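Local coordinates for iron-regulated ABC transporter siderophore-binding protein SirA (Staphylococcus aureus subsp. aureus, PDB 3MWF) that binds the iron-loaded siderophore staphyloferrin B and probably hands it to an ABC transporter for uptake into the cell, at residues A[52-55]-A[61-64]; A[66-71]-A[77-82]. All blocks are in the same frame, centred on the assembly; numbering follows the deposited sequence.

Interaction 1 of 2, residues A[52-55]-A[61-64]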
# COMPACT_ATOMS: atom_id res chain seq x y z
N LYS A 52 -1.56 15.31 7.20
CA LYS A 52 -2.63 15.90 6.39
C LYS A 52 -2.31 17.34 6.03
O LYS A 52 -1.72 18.06 6.85
CB LYS A 52 -3.95 15.88 7.17
CG LYS A 52 -4.45 14.51 7.53
CD LYS A 52 -5.86 14.59 8.11
CE LYS A 52 -6.38 13.20 8.42
NZ LYS A 52 -7.89 13.20 8.54
N PRO A 53 -2.73 17.81 4.85
CA PRO A 53 -3.55 17.12 3.84
C PRO A 53 -2.78 16.33 2.79
O PRO A 53 -3.41 15.62 2.00
CB PRO A 53 -4.27 18.30 3.17
CG PRO A 53 -3.27 19.35 3.18
CD PRO A 53 -2.58 19.24 4.52
N LYS A 54 -1.45 16.46 2.75
CA LYS A 54 -0.63 15.86 1.70
C LYS A 54 0.66 15.32 2.30
O LYS A 54 1.38 16.04 2.98
CB LYS A 54 -0.28 16.90 0.62
CG LYS A 54 -1.51 17.44 -0.16
CD LYS A 54 -1.16 18.71 -0.93
CE LYS A 54 -2.44 19.29 -1.59
NZ LYS A 54 -2.14 20.60 -2.23
N PHE A 55 0.96 14.05 2.03
CA PHE A 55 2.20 13.47 2.54
C PHE A 55 3.41 14.30 2.13
O PHE A 55 3.51 14.75 0.97
CB PHE A 55 2.43 12.05 1.99
CG PHE A 55 1.51 11.02 2.56
CD1 PHE A 55 1.40 10.83 3.94
CD2 PHE A 55 0.79 10.17 1.70
CE1 PHE A 55 0.56 9.85 4.47
CE2 PHE A 55 -0.04 9.20 2.21
CZ PHE A 55 -0.18 9.01 3.59
N ASP A 61 4.78 17.88 -5.43
CA ASP A 61 4.23 17.46 -6.72
C ASP A 61 2.72 17.64 -6.77
O ASP A 61 2.10 17.43 -7.83
CB ASP A 61 4.56 16.00 -6.99
CG ASP A 61 6.02 15.72 -6.90
OD1 ASP A 61 6.42 14.98 -5.98
OD2 ASP A 61 6.76 16.26 -7.73
N LEU A 62 2.12 18.03 -5.64
CA LEU A 62 0.68 18.25 -5.55
C LEU A 62 0.32 19.70 -5.20
O LEU A 62 -0.74 19.97 -4.63
CB LEU A 62 0.04 17.34 -4.50
CG LEU A 62 0.20 15.83 -4.68
CD1 LEU A 62 -0.44 15.10 -3.48
CD2 LEU A 62 -0.43 15.37 -6.00
N LYS A 63 1.19 20.64 -5.54
CA LYS A 63 0.84 22.03 -5.24
C LYS A 63 -0.34 22.42 -6.16
O LYS A 63 -0.36 22.09 -7.35
CB LYS A 63 2.06 22.94 -5.34
CG LYS A 63 2.53 23.25 -6.74
CD LYS A 63 4.06 23.42 -6.81
CE LYS A 63 4.66 24.02 -5.53
NZ LYS A 63 5.96 23.36 -5.21
N ASP A 64 -1.34 23.07 -5.59
CA ASP A 64 -2.57 23.41 -6.33
C ASP A 64 -3.54 22.24 -6.53
O ASP A 64 -4.67 22.46 -6.99
CB ASP A 64 -2.29 24.06 -7.70
CG ASP A 64 -1.49 25.35 -7.60
OD1 ASP A 64 -1.84 26.24 -6.79
OD2 ASP A 64 -0.52 25.47 -8.38
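Lys-54 and Leu-62 mark the nearest approach of two irregular loop segments, 7.7 Å from CA to CA, a gap wide enough that side chains must bridge it. Lys-54 does so almost single-handed. Its CG stands beside the backbone N, anti to the carbonyl carbon (chi1 -65°), and the chain then runs out fully extended, placing NZ 2.8 Å from Leu-62 O. The ammonium donates a hydrogen bond to this carbonyl; the C=O...N angle is 149°, and NZ sits 30° out of the carbonyl plane. A second backbone oxygen, that of Thr-65 just beyond the segment, accepts another bond from the same NZ, so one ammonium is shared by two backbone carbonyls of the same loop. This loop links strands 44-45 and 66-70, which lie side by side and parallel in the mixed sheet of one lobe of this periplasmic-binding-protein fold. Lysine suits the position because its methylenes are useful too: CD packs 4.0 Å from Leu-62 CB and CE passes 3.5 Å from Leu-62 O, the two side chains crossing at a slant. Leu-62 is buried, and beyond its CB the isobutyl group packs on Thr-32 and Val-36 of helix 29-37 and on Pro-42, an apolar residue that suits this loop's contact with the helix. The backbone N of Asp-64 lies 4.2 Å from Lys-54 NZ, while its side chain sets off away from the lysine's segment. Ahead of the lysine, a cis peptide bond joins Lys-52 to Pro-53, a geometry that proline tolerates far better than other residues.

Interaction 2 of 2, residues A[66-71]-A[77-82]; sequences KIVGQE and EEISKL
Lys-66 reaches across to both Glu-78 and Leu-82, opening a contact in which strand 66-70 packs against helix 76-81; after the short antiparallel strand 73-74, this helix completes the beta-alpha-beta crossover from strand 66-70 to the parallel strand 86-90 in the Rossmann-like sheet of this lobe. The CB of Lys-66 lies 3.9 Å from Leu-82 CD2, and the two side chains meet at about a right angle, the lower methylenes lying against the leucine methyls. Farther out, with CG anti to the backbone N and the chain bent at chi2 (83°), CE comes to 3.3 Å of Glu-78 OE1 and NZ to 3.6 Å, a salt bridge. Ile-67 points the other way, as alternation along a strand requires. Val-68 faces the helix again and is buried: its CB meets Ile-79 CG1 at 3.9 Å, while CG1, which stands beside the backbone N, touches Leu-82 CD1 at 3.7 Å. A compact beta-branched side chain suits the spot, since the CA atoms of Val-68 and Glu-78 are only 5.5 Å apart. Gly-69 follows with phi at 119°; at these backbone angles a CB would press on the carbonyl O of Val-68, so glycine fits. Glu-71 makes a salt bridge with Arg-93 and accepts a hydrogen bond from Gln-29. The charged network continues on the helix, where Glu-78 lies between two lysines and probably eases their mutual repulsion: its OE1 faces Lys-66, while its OE2 accepts a 2.8 Å hydrogen bond from Lys-81 NZ, which approaches from above the carboxylate plane, 38° out of it.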
# COMPACT_ATOMS: atom_id res chain seq x y z
N LYS A 66 -6.38 20.15 -5.37
CA LYS A 66 -7.41 20.42 -4.41
C LYS A 66 -7.72 19.14 -3.64
O LYS A 66 -7.78 18.05 -4.22
CB LYS A 66 -8.66 20.94 -5.13
CG LYS A 66 -9.97 20.84 -4.36
CD LYS A 66 -10.15 22.02 -3.41
CE LYS A 66 -11.33 21.82 -2.50
NZ LYS A 66 -11.53 23.06 -1.71
N ILE A 67 -7.95 19.28 -2.35
CA ILE A 67 -8.31 18.13 -1.51
C ILE A 67 -9.81 17.91 -1.62
O ILE A 67 -10.59 18.83 -1.36
CB ILE A 67 -7.83 18.31 -0.04
CG1 ILE A 67 -6.31 18.44 0.01
CG2 ILE A 67 -8.38 17.19 0.85
CD1 ILE A 67 -5.55 17.24 -0.52
N VAL A 68 -10.22 16.70 -2.00
CA VAL A 68 -11.63 16.41 -2.14
C VAL A 68 -12.24 15.65 -0.96
O VAL A 68 -13.38 15.20 -1.05
CB VAL A 68 -11.95 15.71 -3.48
CG1 VAL A 68 -11.47 16.58 -4.63
CG2 VAL A 68 -11.27 14.31 -3.54
N GLY A 69 -11.52 15.55 0.15
CA GLY A 69 -12.07 14.92 1.34
C GLY A 69 -11.30 13.68 1.78
O GLY A 69 -10.20 13.43 1.29
N GLN A 70 -11.90 12.91 2.67
CA GLN A 70 -11.25 11.76 3.30
C GLN A 70 -11.48 10.50 2.47
O GLN A 70 -12.57 10.27 1.94
CB GLN A 70 -11.76 11.56 4.73
CG GLN A 70 -11.56 12.80 5.61
CD GLN A 70 -11.89 12.57 7.09
OE1 GLN A 70 -11.51 13.38 7.94
NE2 GLN A 70 -12.60 11.49 7.40
N GLU A 71 -10.45 9.68 2.36
CA GLU A 71 -10.54 8.47 1.52
C GLU A 71 -11.77 7.57 1.79
O GLU A 71 -12.34 7.03 0.85
CB GLU A 71 -9.22 7.70 1.56
CG GLU A 71 -9.22 6.46 0.63
CD GLU A 71 -7.86 5.86 0.44
OE1 GLU A 71 -6.87 6.63 0.26
OE2 GLU A 71 -7.81 4.59 0.41
N GLU A 77 -19.39 16.74 -4.17
CA GLU A 77 -19.51 18.14 -4.63
C GLU A 77 -18.16 18.76 -4.96
O GLU A 77 -18.00 19.40 -5.98
CB GLU A 77 -20.25 19.00 -3.60
CG GLU A 77 -20.54 20.40 -4.13
CD GLU A 77 -21.07 21.32 -3.05
OE1 GLU A 77 -21.51 20.80 -2.00
OE2 GLU A 77 -21.03 22.56 -3.25
N GLU A 78 -17.15 18.53 -4.12
CA GLU A 78 -15.83 19.05 -4.42
C GLU A 78 -15.22 18.42 -5.67
O GLU A 78 -14.53 19.08 -6.41
CB GLU A 78 -14.91 18.86 -3.21
CG GLU A 78 -15.40 19.61 -1.97
CD GLU A 78 -15.47 21.12 -2.19
OE1 GLU A 78 -14.59 21.68 -2.88
OE2 GLU A 78 -16.41 21.76 -1.68
N ILE A 79 -15.45 17.12 -5.88
CA ILE A 79 -14.99 16.45 -7.09
C ILE A 79 -15.66 17.11 -8.31
O ILE A 79 -14.98 17.49 -9.27
CB ILE A 79 -15.32 14.95 -7.05
CG1 ILE A 79 -14.63 14.28 -5.86
CG2 ILE A 79 -14.95 14.25 -8.38
CD1 ILE A 79 -15.02 12.80 -5.66
N SER A 80 -16.97 17.28 -8.23
CA SER A 80 -17.74 17.88 -9.33
C SER A 80 -17.21 19.26 -9.72
O SER A 80 -17.08 19.57 -10.91
CB SER A 80 -19.21 18.00 -8.95
OG SER A 80 -19.94 18.45 -10.08
N LYS A 81 -16.89 20.08 -8.71
CA LYS A 81 -16.40 21.45 -8.92
C LYS A 81 -15.09 21.55 -9.66
O LYS A 81 -14.78 22.59 -10.26
CB LYS A 81 -16.33 22.21 -7.60
CG LYS A 81 -17.71 22.60 -7.10
CD LYS A 81 -17.67 23.53 -5.89
CE LYS A 81 -17.66 22.77 -4.59
NZ LYS A 81 -17.56 23.68 -3.40
N LEU A 82 -14.30 20.48 -9.63
CA LEU A 82 -13.05 20.45 -10.33
C LEU A 82 -13.17 20.18 -11.82
O LEU A 82 -12.19 20.31 -12.54
CB LEU A 82 -12.08 19.45 -9.68
CG LEU A 82 -11.67 19.90 -8.28
CD1 LEU A 82 -10.98 18.71 -7.56
CD2 LEU A 82 -10.75 21.10 -8.38

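In the fold
Interactions 1 and 2 follow each other along the chain, their centres 13 Å apart on the same side of the molecule, and strand 66-70 is where they meet. Ile-67, turned from the helix of interaction 2, presents its CD1 to the loop of interaction 1, 3.7 Å from Pro-53 O and 3.9 Å from Lys-54 CE. One face of the strand therefore receives the helix and the other the loop. Both contacts lie near the staphyloferrin B pocket in sequence: its residue Trp-49 comes three residues before Lys-52, and Pro-72 directly follows Glu-71. Leu-273 and Arg-93 also line the pocket, and Phe-55, packed on the first, and Glu-71, salt-bridged to the second, belong to its second shell.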